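Local coordinates for reticulocyte binding protein (Streptococcus agalactiae COH1, PDB 3FAW), which probably hydrolyses alpha-1,6-glucosidic linkages in pullulan and related branched alpha-glucans as a cell-wall-anchored pullulanase, at residues I482-T490 against G514-N522; M459-E468 against V499-T510. All coordinates share one frame; numbering follows the deposited sequence.

Both contacts belong to the closed parallel eight-stranded barrel of the catalytic domain. Contact 1 pairs strands 482-485 and 513-516, the fifth and sixth. Contact 2 joins the start of helix 464-477, which follows the fourth strand, to the loop between those two strands. Their centres are 12 Å apart and their segments alternate along the chain. Gln504 NE2 of contact 2 is 2.9 Å from Asp518 OD1 of contact 1, probably a hydrogen bond. A calcium ion is bound by Met507 and Thr510 of contact 2 and lies 8.2 Å from Gly514 CA of contact 1. Contact 1 runs on to the C-terminal strand ends, where alpha-amylase-type barrels place their active site, and Met459 packs against Glu486 there.

Contact 1 of 2, residues I482-T490 against G514-N522; sequences IMIGEGWRT and GVFSDDIRN
Ile484 pairs with Gly514 and Gly485 with Val515 through two parallel bridges, the strand axes approaching to 4.8 Å at 33°. Gly514 brackets Ile484 with both its backbone polar groups. Its N donates to Met483 O at 3.1 Å, and its O accepts from Gly485 N at 3.0 Å. The last rung, Phe516 N to Gly485 O, is weak. The Phe516 ring turns its edge to Gly485 O, and its CZ lies 4.0 Å from Ile484 CD1. Tyr569 and Phe616 pack edge-to-face with the same ring. Val515 CG1 rests on Gly487 CA. Beyond the strands, water 1 joins Gly487 N to Phe516 O, at 2.8 Å from each, and lies over the same face of the Trp488 indole as Glu486 CB. The far corner of the indole meets the next helix: CZ3 is 3.5 Å from Asp518 CG, with ring and carboxylate planes 51° apart. With CG between its own N and carbonyl carbon (chi1 51°), the Asp518 carboxylate lies alongside the indole corner; its OD1 also bonds to Asn557 and Gln504. Glu486 OE1 accepts from Met458 N. These are TIM-barrel strands, and Glu486, just past the fifth, probably serves as the general acid/base that GH13 enzymes carry there.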
ATOM      1  N   ILE A 482      -9.503  -2.931 -10.057  1.00 13.57           N
ATOM      2  CA  ILE A 482      -9.953  -2.404  -8.770  1.00 13.51           C
ATOM      3  C   ILE A 482      -8.791  -1.769  -8.024  1.00 11.56           C
ATOM      4  O   ILE A 482      -7.651  -2.210  -8.141  1.00 11.08           O
ATOM      5  CB  ILE A 482     -10.661  -3.471  -7.895  1.00 12.84           C
ATOM      6  CG1 ILE A 482      -9.716  -4.614  -7.512  1.00 14.83           C
ATOM      7  CG2 ILE A 482     -11.891  -4.013  -8.622  1.00 15.03           C
ATOM      8  CD1 ILE A 482     -10.315  -5.551  -6.460  1.00 16.60           C
ATOM      9  N   MET A 483      -9.079  -0.721  -7.266  1.00 11.62           N
ATOM     10  CA  MET A 483      -8.045  -0.072  -6.459  1.00 11.42           C
ATOM     11  C   MET A 483      -8.541   0.179  -5.047  1.00 10.82           C
ATOM     12  O   MET A 483      -9.722   0.469  -4.830  1.00 10.17           O
ATOM     13  CB  MET A 483      -7.597   1.243  -7.106  1.00 12.18           C
ATOM     14  CG  MET A 483      -6.691   1.059  -8.315  1.00 11.32           C
ATOM     15  SD  MET A 483      -6.250   2.615  -9.117  1.00 14.39           S
ATOM     16  CE  MET A 483      -5.036   2.039 -10.307  1.00 14.12           C
ATOM     17  N   ILE A 484      -7.627   0.054  -4.092  1.00 10.34           N
ATOM     18  CA  ILE A 484      -7.899   0.381  -2.700  1.00 11.35           C
ATOM     19  C   ILE A 484      -6.689   1.108  -2.105  1.00 11.60           C
ATOM     20  O   ILE A 484      -5.622   1.156  -2.717  1.00 11.54           O
ATOM     21  CB  ILE A 484      -8.231  -0.885  -1.871  1.00 11.43           C
ATOM     22  CG1 ILE A 484      -7.002  -1.791  -1.747  1.00 12.87           C
ATOM     23  CG2 ILE A 484      -9.378  -1.663  -2.511  1.00 10.94           C
ATOM     24  CD1 ILE A 484      -7.215  -3.000  -0.869  1.00 12.76           C
ATOM     25  N   GLY A 485      -6.851   1.676  -0.917  1.00 11.93           N
ATOM     26  CA  GLY A 485      -5.725   2.311  -0.238  1.00 12.03           C
ATOM     27  C   GLY A 485      -6.018   2.773   1.167  1.00 12.18           C
ATOM     28  O   GLY A 485      -7.173   2.881   1.570  1.00 11.11           O
ATOM     29  N   GLU A 486      -4.954   3.046   1.917  1.00 13.45           N
ATOM     30  CA  GLU A 486      -5.081   3.667   3.226  1.00 14.60           C
ATOM     31  C   GLU A 486      -5.474   5.128   3.056  1.00 14.68           C
ATOM     32  O   GLU A 486      -4.648   5.954   2.674  1.00 15.85           O
ATOM     33  CB  GLU A 486      -3.766   3.598   3.990  1.00 16.12           C
ATOM     34  CG  GLU A 486      -3.340   2.207   4.392  1.00 14.77           C
ATOM     35  CD  GLU A 486      -2.014   2.219   5.117  1.00 15.84           C
ATOM     36  OE1 GLU A 486      -1.048   2.829   4.589  1.00 12.65           O
ATOM     37  OE2 GLU A 486      -1.941   1.625   6.214  1.00 12.94           O
ATOM     38  N   GLY A 487      -6.733   5.440   3.353  1.00 13.58           N
ATOM     39  CA  GLY A 487      -7.236   6.803   3.252  1.00 13.13           C
ATOM     40  C   GLY A 487      -7.156   7.588   4.549  1.00 12.15           C
ATOM     41  O   GLY A 487      -8.076   8.339   4.872  1.00 12.75           O
ATOM     42  N   TRP A 488      -6.060   7.432   5.292  1.00 12.26           N
ATOM     43  CA  TRP A 488      -5.890   8.172   6.543  1.00 12.54           C
ATOM     44  C   TRP A 488      -5.710   9.653   6.215  1.00 11.78           C
ATOM     45  O   TRP A 488      -5.143  10.000   5.183  1.00 10.98           O
ATOM     46  CB  TRP A 488      -4.693   7.667   7.367  1.00 12.77           C
ATOM     47  CG  TRP A 488      -4.556   6.167   7.480  1.00 12.91           C
ATOM     48  CD1 TRP A 488      -3.400   5.449   7.364  1.00 12.50           C
ATOM     49  CD2 TRP A 488      -5.599   5.206   7.718  1.00 13.38           C
ATOM     50  NE1 TRP A 488      -3.651   4.113   7.522  1.00 13.22           N
ATOM     51  CE2 TRP A 488      -4.990   3.930   7.738  1.00 12.08           C
ATOM     52  CE3 TRP A 488      -6.982   5.298   7.921  1.00 12.12           C
ATOM     53  CZ2 TRP A 488      -5.716   2.754   7.955  1.00 12.02           C
ATOM     54  CZ3 TRP A 488      -7.704   4.126   8.132  1.00 13.38           C
ATOM     55  CH2 TRP A 488      -7.068   2.871   8.145  1.00 13.48           C
ATOM     56  N   ARG A 489      -6.206  10.521   7.092  1.00 13.00           N
ATOM     57  CA  ARG A 489      -6.094  11.970   6.894  1.00 12.39           C
ATOM     58  C   ARG A 489      -4.695  12.457   7.253  1.00 12.52           C
ATOM     59  O   ARG A 489      -4.450  12.941   8.362  1.00 13.59           O
ATOM     60  CB  ARG A 489      -7.156  12.701   7.716  1.00 12.90           C
ATOM     61  CG  ARG A 489      -8.568  12.353   7.297  1.00 12.35           C
ATOM     62  CD  ARG A 489      -9.606  12.911   8.248  1.00 14.27           C
ATOM     63  NE  ARG A 489     -10.938  12.424   7.894  1.00 14.32           N
ATOM     64  CZ  ARG A 489     -11.461  11.263   8.287  1.00 16.88           C
ATOM     65  NH1 ARG A 489     -10.795  10.433   9.086  1.00 21.30           N
ATOM     66  NH2 ARG A 489     -12.680  10.931   7.887  1.00 16.91           N
ATOM     67  N   THR A 490      -3.782  12.325   6.297  1.00 12.68           N
ATOM     68  CA  THR A 490      -2.360  12.601   6.518  1.00 12.71           C
ATOM     69  C   THR A 490      -1.769  13.683   5.590  1.00 13.37           C
ATOM     70  O   THR A 490      -0.578  13.977   5.675  1.00 14.74           O
ATOM     71  CB  THR A 490      -1.541  11.304   6.330  1.00 12.50           C
ATOM     72  OG1 THR A 490      -1.743  10.800   5.006  1.00 12.94           O
ATOM     73  CG2 THR A 490      -1.973  10.238   7.331  1.00 10.37           C
ATOM     74  N   GLY A 514     -11.525   2.375  -3.190  1.00 14.68           N
ATOM     75  CA  GLY A 514     -12.059   2.110  -1.844  1.00 14.32           C
ATOM     76  C   GLY A 514     -11.006   2.280  -0.756  1.00 13.10           C
ATOM     77  O   GLY A 514      -9.818   2.103  -1.007  1.00 13.59           O
ATOM     78  N   VAL A 515     -11.435   2.630   0.454  1.00 12.12           N
ATOM     79  CA  VAL A 515     -10.501   2.844   1.564  1.00 10.74           C
ATOM     80  C   VAL A 515     -10.774   1.910   2.742  1.00 11.71           C
ATOM     81  O   VAL A 515     -11.916   1.506   2.986  1.00 10.36           O
ATOM     82  CB  VAL A 515     -10.529   4.303   2.079  1.00 11.36           C
ATOM     83  CG1 VAL A 515     -10.115   5.273   0.969  1.00  7.47           C
ATOM     84  CG2 VAL A 515     -11.902   4.649   2.646  1.00  7.42           C
ATOM     85  N   PHE A 516      -9.711   1.589   3.475  1.00 12.20           N
ATOM     86  CA  PHE A 516      -9.813   0.753   4.669  1.00 12.71           C
ATOM     87  C   PHE A 516     -10.701   1.396   5.725  1.00 11.92           C
ATOM     88  O   PHE A 516     -10.597   2.592   5.984  1.00 13.38           O
ATOM     89  CB  PHE A 516      -8.424   0.462   5.249  1.00 12.27           C
ATOM     90  CG  PHE A 516      -7.662  -0.567   4.472  1.00 12.90           C
ATOM     91  CD1 PHE A 516      -7.825  -1.918   4.745  1.00 11.45           C
ATOM     92  CD2 PHE A 516      -6.808  -0.190   3.442  1.00 14.34           C
ATOM     93  CE1 PHE A 516      -7.133  -2.877   4.022  1.00 11.26           C
ATOM     94  CE2 PHE A 516      -6.116  -1.142   2.708  1.00 12.45           C
ATOM     95  CZ  PHE A 516      -6.280  -2.487   2.999  1.00 15.02           C
ATOM     96  N   SER A 517     -11.574   0.588   6.319  1.00 12.26           N
ATOM     97  CA  SER A 517     -12.460   1.046   7.377  1.00 12.92           C
ATOM     98  C   SER A 517     -11.863   0.781   8.759  1.00 13.01           C
ATOM     99  O   SER A 517     -12.031  -0.300   9.329  1.00 12.16           O
ATOM    100  CB  SER A 517     -13.833   0.384   7.258  1.00 13.30           C
ATOM    101  OG  SER A 517     -14.715   0.869   8.256  1.00 14.03           O
ATOM    102  N   ASP A 518     -11.173   1.782   9.298  1.00 12.52           N
ATOM    103  CA  ASP A 518     -10.642   1.694  10.661  1.00 12.55           C
ATOM    104  C   ASP A 518     -11.748   1.648  11.729  1.00 12.81           C
ATOM    105  O   ASP A 518     -11.526   1.143  12.830  1.00 14.09           O
ATOM    106  CB  ASP A 518      -9.626   2.817  10.956  1.00 13.35           C
ATOM    107  CG  ASP A 518     -10.141   4.213  10.620  1.00 13.53           C
ATOM    108  OD1 ASP A 518     -11.064   4.361   9.793  1.00 18.39           O
ATOM    109  OD2 ASP A 518      -9.587   5.182  11.176  1.00 18.09           O
ATOM    110  N   ASP A 519     -12.935   2.150  11.388  1.00 12.12           N
ATOM    111  CA  ASP A 519     -14.080   2.154  12.301  1.00 11.72           C
ATOM    112  C   ASP A 519     -14.576   0.743  12.638  1.00 11.24           C
ATOM    113  O   ASP A 519     -14.810   0.432  13.806  1.00 10.63           O
ATOM    114  CB  ASP A 519     -15.230   2.975  11.709  1.00 11.69           C
ATOM    115  CG  ASP A 519     -16.211   3.463  12.761  1.00 13.27           C
ATOM    116  OD1 ASP A 519     -15.761   3.874  13.848  1.00 16.55           O
ATOM    117  OD2 ASP A 519     -17.430   3.463  12.491  1.00 14.34           O
ATOM    118  N   ILE A 520     -14.744  -0.104  11.626  1.00 11.71           N
ATOM    119  CA  ILE A 520     -15.152  -1.493  11.868  1.00 11.58           C
ATOM    120  C   ILE A 520     -14.027  -2.276  12.561  1.00 12.41           C
ATOM    121  O   ILE A 520     -14.292  -3.113  13.424  1.00 12.24           O
ATOM    122  CB  ILE A 520     -15.629  -2.222  10.573  1.00 11.26           C
ATOM    123  CG1 ILE A 520     -16.369  -3.518  10.941  1.00 11.99           C
ATOM    124  CG2 ILE A 520     -14.463  -2.514   9.637  1.00 11.79           C
ATOM    125  CD1 ILE A 520     -17.016  -4.239   9.763  1.00 10.02           C
ATOM    126  N   ARG A 521     -12.779  -1.993  12.189  1.00 12.72           N
ATOM    127  CA  ARG A 521     -11.618  -2.580  12.868  1.00 12.21           C
ATOM    128  C   ARG A 521     -11.678  -2.281  14.370  1.00 12.16           C
ATOM    129  O   ARG A 521     -11.746  -3.201  15.189  1.00 10.29           O
ATOM    130  CB  ARG A 521     -10.317  -2.039  12.260  1.00 12.57           C
ATOM    131  CG  ARG A 521      -9.024  -2.519  12.934  1.00 13.06           C
ATOM    132  CD  ARG A 521      -7.842  -1.655  12.513  1.00 13.80           C
ATOM    133  NE  ARG A 521      -7.806  -0.376  13.229  1.00 14.40           N
ATOM    134  CZ  ARG A 521      -7.056   0.677  12.887  1.00 16.25           C
ATOM    135  NH1 ARG A 521      -6.265   0.635  11.823  1.00 16.10           N
ATOM    136  NH2 ARG A 521      -7.101   1.793  13.611  1.00 13.31           N
ATOM    137  N   ASN A 522     -11.686  -0.991  14.714  1.00 12.40           N
ATOM    138  CA  ASN A 522     -11.705  -0.546  16.113  1.00 11.67           C
ATOM    139  C   ASN A 522     -12.887  -1.092  16.903  1.00 12.91           C
ATOM    140  O   ASN A 522     -12.717  -1.612  18.011  1.00 10.91           O
ATOM    141  CB  ASN A 522     -11.725   0.985  16.193  1.00 11.90           C
ATOM    142  CG  ASN A 522     -10.411   1.613  15.780  1.00 14.29           C
ATOM    143  OD1 ASN A 522      -9.432   0.921  15.518  1.00 10.27           O
ATOM    144  ND2 ASN A 522     -10.384   2.939  15.726  1.00 18.63           N
TER
HETATM  145  O   HOH W   1      -8.423   4.137   5.127  1.00  7.54           O

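Contact 2 of 2, residues M459-E468 against V499-T510; sequences MGDHDAAAIE and VKPADQDWMKST. With CA (calcium ion), chain E.
Ala464 and Trp506 form the tight part of this contact. The Ala464 methyl makes a CH-pi contact, with CB 3.8 Å from the centroid of the indole five-membered ring and 11° off its normal. Thr510 CG2 packs on the opposite face, which leaves the indole sandwiched. The Trp506 torsion, CG anti to N (chi1 179°), swings the ring toward helix 464-477. Glu468 CG meets its edge at CZ2, 3.6 Å away, and Ile467 CG2 touches CH2. Ala502 CB fits in beside them, 3.8 Å from Ile467 CG1. Two backbone bonds lock the same region. Ala502 N donates to His462 O at 2.8 Å. Ala464 N, in the first turn of the helix, gives an almost straight bond to Lys500 O, also 2.8 Å long and in the carbonyl plane. Asp463 caps that helix through OD2 to Ala466 N, and its carboxylate is held by Arg435 and Thr429. The other side is more open to solvent. There Val499 and Lys500 are exposed; Val499 CG1 touches Asp463 CB at 3.6 Å, and water 3 bridges Lys500 O and Ala465 N. Past the tryptophan, Met507 O and Thr510 O bind calcium at 2.2 and 2.4 Å. Water 4, Asp511, Asp561 and Asp565 complete the shell. The arrangement is that of a long barrel loop, fixed to a helix N-terminus at one end and to a calcium site at the other.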
ATOM      1  N   MET A 459      -2.425   6.572   1.049  1.00 12.43           N
ATOM      2  CA  MET A 459      -3.057   7.228  -0.095  0.50 11.43           C
ATOM      3  C   MET A 459      -3.454   8.673   0.229  1.00 11.91           C
ATOM      4  O   MET A 459      -3.510   9.521  -0.660  1.00 10.20           O
ATOM      5  CB  MET A 459      -4.285   6.428  -0.545  0.50 11.42           C
ATOM      6  CG  MET A 459      -4.783   6.780  -1.935  0.50 10.38           C
ATOM      7  SD  MET A 459      -5.999   5.599  -2.558  0.50  7.22           S
ATOM      8  CE  MET A 459      -7.302   5.802  -1.342  0.50  3.42           C
ATOM      9  N   GLY A 460      -3.719   8.939   1.508  1.00 11.12           N
ATOM     10  CA  GLY A 460      -4.094  10.270   1.983  1.00 11.89           C
ATOM     11  C   GLY A 460      -3.019  11.341   1.876  1.00 10.78           C
ATOM     12  O   GLY A 460      -3.315  12.523   2.024  1.00  9.34           O
ATOM     13  N   ASP A 461      -1.776  10.930   1.638  1.00 10.37           N
ATOM     14  CA  ASP A 461      -0.692  11.866   1.322  1.00 11.51           C
ATOM     15  C   ASP A 461      -0.841  12.474  -0.071  1.00 12.45           C
ATOM     16  O   ASP A 461      -0.285  13.538  -0.349  1.00 13.19           O
ATOM     17  CB  ASP A 461       0.675  11.162   1.398  1.00 12.30           C
ATOM     18  CG  ASP A 461       1.215  11.066   2.810  1.00 13.25           C
ATOM     19  OD1 ASP A 461       0.441  11.247   3.769  1.00 14.33           O
ATOM     20  OD2 ASP A 461       2.429  10.801   2.958  1.00 20.59           O
ATOM     21  N   HIS A 462      -1.573  11.787  -0.948  1.00 12.08           N
ATOM     22  CA  HIS A 462      -1.697  12.194  -2.340  1.00 10.75           C
ATOM     23  C   HIS A 462      -2.921  13.047  -2.612  1.00 10.65           C
ATOM     24  O   HIS A 462      -3.942  12.933  -1.937  1.00 10.71           O
ATOM     25  CB  HIS A 462      -1.733  10.963  -3.246  1.00 12.04           C
ATOM     26  CG  HIS A 462      -0.439  10.217  -3.277  1.00 11.18           C
ATOM     27  ND1 HIS A 462       0.742  10.514  -3.867  1.00 10.87           N
ATOM     28  CD2 HIS A 462      -0.251   9.023  -2.615  1.00  9.82           C
ATOM     29  CE1 HIS A 462       1.614   9.500  -3.561  1.00 12.62           C
ATOM     30  NE2 HIS A 462       0.992   8.615  -2.803  1.00 13.54           N
ATOM     31  N   ASP A 463      -2.791  13.907  -3.616  1.00 10.24           N
ATOM     32  CA  ASP A 463      -3.920  14.614  -4.189  1.00  9.17           C
ATOM     33  C   ASP A 463      -4.856  13.615  -4.866  1.00  8.81           C
ATOM     34  O   ASP A 463      -4.408  12.640  -5.484  1.00  8.59           O
ATOM     35  CB  ASP A 463      -3.446  15.674  -5.200  1.00 10.41           C
ATOM     36  CG  ASP A 463      -2.582  15.087  -6.310  1.00 10.73           C
ATOM     37  OD1 ASP A 463      -1.456  14.646  -6.014  1.00 10.30           O
ATOM     38  OD2 ASP A 463      -3.026  15.072  -7.477  1.00 14.02           O
ATOM     39  N   ALA A 464      -6.156  13.866  -4.747  1.00  7.90           N
ATOM     40  CA  ALA A 464      -7.178  13.014  -5.349  1.00  8.52           C
ATOM     41  C   ALA A 464      -7.067  12.959  -6.876  1.00  8.83           C
ATOM     42  O   ALA A 464      -7.354  11.926  -7.480  1.00  9.73           O
ATOM     43  CB  ALA A 464      -8.568  13.490  -4.935  1.00  6.95           C
ATOM     44  N   ALA A 465      -6.644  14.068  -7.487  1.00  9.71           N
ATOM     45  CA  ALA A 465      -6.511  14.160  -8.946  1.00 10.06           C
ATOM     46  C   ALA A 465      -5.529  13.145  -9.547  1.00 10.69           C
ATOM     47  O   ALA A 465      -5.806  12.558 -10.601  1.00 11.24           O
ATOM     48  CB  ALA A 465      -6.115  15.582  -9.350  1.00 10.55           C
ATOM     49  N   ALA A 466      -4.391  12.943  -8.886  1.00 10.78           N
ATOM     50  CA  ALA A 466      -3.384  11.981  -9.357  1.00  9.89           C
ATOM     51  C   ALA A 466      -3.883  10.533  -9.270  1.00 10.51           C
ATOM     52  O   ALA A 466      -3.652   9.731 -10.177  1.00 10.95           O
ATOM     53  CB  ALA A 466      -2.079  12.145  -8.572  1.00  9.85           C
ATOM     54  N   ILE A 467      -4.575  10.205  -8.184  1.00 11.65           N
ATOM     55  CA  ILE A 467      -5.097   8.850  -7.985  1.00 11.27           C
ATOM     56  C   ILE A 467      -6.297   8.592  -8.904  1.00 13.79           C
ATOM     57  O   ILE A 467      -6.455   7.481  -9.427  1.00 13.35           O
ATOM     58  CB  ILE A 467      -5.484   8.586  -6.507  1.00 10.52           C
ATOM     59  CG1 ILE A 467      -4.323   8.930  -5.563  1.00 10.62           C
ATOM     60  CG2 ILE A 467      -5.884   7.126  -6.312  1.00  8.87           C
ATOM     61  CD1 ILE A 467      -3.023   8.180  -5.857  1.00  8.37           C
ATOM     62  N   GLU A 468      -7.133   9.616  -9.098  1.00 15.10           N
ATOM     63  CA  GLU A 468      -8.211   9.568 -10.093  1.00 17.51           C
ATOM     64  C   GLU A 468      -7.662   9.217 -11.470  1.00 16.62           C
ATOM     65  O   GLU A 468      -8.174   8.323 -12.143  1.00 16.29           O
ATOM     66  CB  GLU A 468      -8.938  10.918 -10.190  1.00 18.83           C
ATOM     67  CG  GLU A 468     -10.170  11.060  -9.303  1.00 22.63           C
ATOM     68  CD  GLU A 468     -11.387  10.290  -9.815  1.00 23.26           C
ATOM     69  OE1 GLU A 468     -11.261   9.541 -10.808  0.10 23.17           O
ATOM     70  OE2 GLU A 468     -12.473  10.437  -9.216  0.10 22.40           O
ATOM     71  N   VAL A 499      -4.921  21.298  -1.428  1.00 18.11           N
ATOM     72  CA  VAL A 499      -5.478  20.484  -2.505  1.00 17.01           C
ATOM     73  C   VAL A 499      -6.370  19.409  -1.890  1.00 15.76           C
ATOM     74  O   VAL A 499      -6.165  19.017  -0.743  1.00 14.98           O
ATOM     75  CB  VAL A 499      -4.347  19.841  -3.346  1.00 17.60           C
ATOM     76  CG1 VAL A 499      -4.887  18.793  -4.299  1.00 19.29           C
ATOM     77  CG2 VAL A 499      -3.587  20.913  -4.117  1.00 20.19           C
ATOM     78  N   LYS A 500      -7.367  18.953  -2.648  1.00 15.71           N
ATOM     79  CA  LYS A 500      -8.246  17.866  -2.213  1.00 15.87           C
ATOM     80  C   LYS A 500      -7.461  16.549  -2.172  1.00 16.36           C
ATOM     81  O   LYS A 500      -6.990  16.074  -3.215  1.00 14.55           O
ATOM     82  CB  LYS A 500      -9.436  17.741  -3.167  1.00 16.61           C
ATOM     83  CG  LYS A 500     -10.479  16.706  -2.777  1.00 17.26           C
ATOM     84  CD  LYS A 500     -11.572  16.668  -3.832  1.00 19.74           C
ATOM     85  CE  LYS A 500     -12.626  15.630  -3.529  1.00 21.76           C
ATOM     86  NZ  LYS A 500     -13.480  15.372  -4.729  1.00 20.92           N
ATOM     87  N   PRO A 501      -7.303  15.963  -0.969  1.00 16.08           N
ATOM     88  CA  PRO A 501      -6.550  14.725  -0.840  1.00 15.74           C
ATOM     89  C   PRO A 501      -7.366  13.462  -1.131  1.00 13.71           C
ATOM     90  O   PRO A 501      -8.595  13.480  -1.074  1.00 12.94           O
ATOM     91  CB  PRO A 501      -6.092  14.753   0.620  1.00 16.39           C
ATOM     92  CG  PRO A 501      -7.146  15.533   1.326  1.00 17.70           C
ATOM     93  CD  PRO A 501      -7.795  16.442   0.337  1.00 16.21           C
ATOM     94  N   ALA A 502      -6.652  12.382  -1.436  1.00 11.06           N
ATOM     95  CA  ALA A 502      -7.241  11.078  -1.733  1.00 11.53           C
ATOM     96  C   ALA A 502      -7.365  10.236  -0.455  1.00 11.88           C
ATOM     97  O   ALA A 502      -6.697   9.209  -0.294  1.00 11.37           O
ATOM     98  CB  ALA A 502      -6.388  10.355  -2.768  1.00 10.94           C
ATOM     99  N   ASP A 503      -8.230  10.683   0.449  1.00 12.87           N
ATOM    100  CA  ASP A 503      -8.389  10.053   1.758  1.00 11.68           C
ATOM    101  C   ASP A 503      -9.850   9.633   1.966  1.00 12.22           C
ATOM    102  O   ASP A 503     -10.605   9.526   1.000  1.00 13.40           O
ATOM    103  CB  ASP A 503      -7.866  10.997   2.857  1.00 10.77           C
ATOM    104  CG  ASP A 503      -8.674  12.283   2.983  1.00 12.20           C
ATOM    105  OD1 ASP A 503      -9.824  12.344   2.496  1.00 10.26           O
ATOM    106  OD2 ASP A 503      -8.148  13.240   3.591  1.00 11.02           O
ATOM    107  N   GLN A 504     -10.245   9.392   3.213  1.00 13.10           N
ATOM    108  CA  GLN A 504     -11.593   8.892   3.528  1.00 13.69           C
ATOM    109  C   GLN A 504     -12.722   9.869   3.196  1.00 12.43           C
ATOM    110  O   GLN A 504     -13.837   9.445   2.887  1.00 12.82           O
ATOM    111  CB  GLN A 504     -11.673   8.477   5.008  1.00 14.54           C
ATOM    112  CG  GLN A 504     -11.131   7.077   5.291  1.00 13.39           C
ATOM    113  CD  GLN A 504     -11.081   6.744   6.774  1.00 15.66           C
ATOM    114  OE1 GLN A 504     -11.063   7.633   7.628  1.00 17.15           O
ATOM    115  NE2 GLN A 504     -11.050   5.453   7.086  1.00 21.20           N
ATOM    116  N   ASP A 505     -12.435  11.168   3.250  1.00 13.25           N
ATOM    117  CA  ASP A 505     -13.426  12.201   2.902  1.00 12.85           C
ATOM    118  C   ASP A 505     -13.643  12.352   1.395  1.00 12.31           C
ATOM    119  O   ASP A 505     -14.609  12.976   0.965  1.00 12.81           O
ATOM    120  CB  ASP A 505     -13.024  13.544   3.511  1.00 13.20           C
ATOM    121  CG  ASP A 505     -12.993  13.501   5.025  1.00 15.24           C
ATOM    122  OD1 ASP A 505     -13.853  12.807   5.613  1.00 16.90           O
ATOM    123  OD2 ASP A 505     -12.115  14.153   5.623  1.00 17.14           O
ATOM    124  N   TRP A 506     -12.740  11.777   0.605  1.00 12.32           N
ATOM    125  CA  TRP A 506     -12.869  11.708  -0.855  1.00 12.37           C
ATOM    126  C   TRP A 506     -13.954  10.721  -1.303  1.00 11.24           C
ATOM    127  O   TRP A 506     -14.464  10.818  -2.421  1.00 10.69           O
ATOM    128  CB  TRP A 506     -11.509  11.313  -1.449  1.00 12.06           C
ATOM    129  CG  TRP A 506     -11.442  11.158  -2.938  1.00 13.73           C
ATOM    130  CD1 TRP A 506     -12.076  11.914  -3.885  1.00 15.68           C
ATOM    131  CD2 TRP A 506     -10.645  10.210  -3.654  1.00 16.60           C
ATOM    132  NE1 TRP A 506     -11.747  11.471  -5.143  1.00 14.45           N
ATOM    133  CE2 TRP A 506     -10.863  10.430  -5.028  1.00 16.12           C
ATOM    134  CE3 TRP A 506      -9.779   9.181  -3.263  1.00 15.75           C
ATOM    135  CZ2 TRP A 506     -10.246   9.660  -6.014  1.00 16.67           C
ATOM    136  CZ3 TRP A 506      -9.166   8.422  -4.244  1.00 15.05           C
ATOM    137  CH2 TRP A 506      -9.403   8.666  -5.602  1.00 13.33           C
ATOM    138  N   MET A 507     -14.318   9.786  -0.426  1.00 10.80           N
ATOM    139  CA  MET A 507     -15.260   8.719  -0.780  1.00 10.85           C
ATOM    140  C   MET A 507     -16.661   9.232  -1.133  1.00 11.97           C
ATOM    141  O   MET A 507     -17.346   8.622  -1.945  1.00  9.62           O
ATOM    142  CB  MET A 507     -15.346   7.671   0.341  1.00 11.09           C
ATOM    143  CG  MET A 507     -14.064   6.864   0.576  1.00 11.92           C
ATOM    144  SD  MET A 507     -13.437   5.959  -0.861  1.00 10.94           S
ATOM    145  CE  MET A 507     -12.384   7.225  -1.574  1.00 11.00           C
ATOM    146  N   LYS A 508     -17.074  10.360  -0.555  1.00 13.19           N
ATOM    147  CA  LYS A 508     -18.378  10.952  -0.884  1.00 14.14           C
ATOM    148  C   LYS A 508     -18.449  11.636  -2.261  1.00 14.39           C
ATOM    149  O   LYS A 508     -19.542  12.018  -2.682  1.00 14.33           O
ATOM    150  CB  LYS A 508     -18.815  11.949   0.201  1.00 14.69           C
ATOM    151  CG  LYS A 508     -18.044  13.261   0.212  1.00 14.25           C
ATOM    152  CD  LYS A 508     -18.419  14.115   1.413  1.00 16.34           C
ATOM    153  CE  LYS A 508     -17.563  15.374   1.490  1.00 20.42           C
ATOM    154  NZ  LYS A 508     -17.685  16.227   0.270  1.00 25.75           N
ATOM    155  N   SER A 509     -17.307  11.789  -2.946  1.00 14.32           N
ATOM    156  CA  SER A 509     -17.235  12.479  -4.241  0.50 15.15           C
ATOM    157  C   SER A 509     -16.610  11.617  -5.344  1.00 14.81           C
ATOM    158  O   SER A 509     -16.241  12.131  -6.405  1.00 15.21           O
ATOM    159  CB  SER A 509     -16.419  13.770  -4.099  0.50 15.32           C
ATOM    160  OG  SER A 509     -16.945  14.608  -3.087  0.50 19.44           O
ATOM    161  N   THR A 510     -16.482  10.313  -5.100  1.00 14.24           N
ATOM    162  CA  THR A 510     -15.929   9.389  -6.093  1.00 14.01           C
ATOM    163  C   THR A 510     -16.420   7.969  -5.823  1.00 14.32           C
ATOM    164  O   THR A 510     -16.662   7.605  -4.673  1.00 15.08           O
ATOM    165  CB  THR A 510     -14.370   9.406  -6.097  1.00 14.41           C
ATOM    166  OG1 THR A 510     -13.867   8.608  -7.182  1.00 13.07           O
ATOM    167  CG2 THR A 510     -13.825   8.871  -4.790  1.00 11.03           C
TER
HETATM  168 CA    CA E   4     -18.405   7.102  -3.161  1.00 14.31          CA
HETATM  169  O   HOH W   2      -5.255  13.373   3.818  1.00  7.84           O
HETATM  170  O   HOH W   3      -6.762  16.786  -5.789  1.00  8.76           O
HETATM  171  O   HOH W   4     -19.214   8.976  -4.437  1.00 17.07           O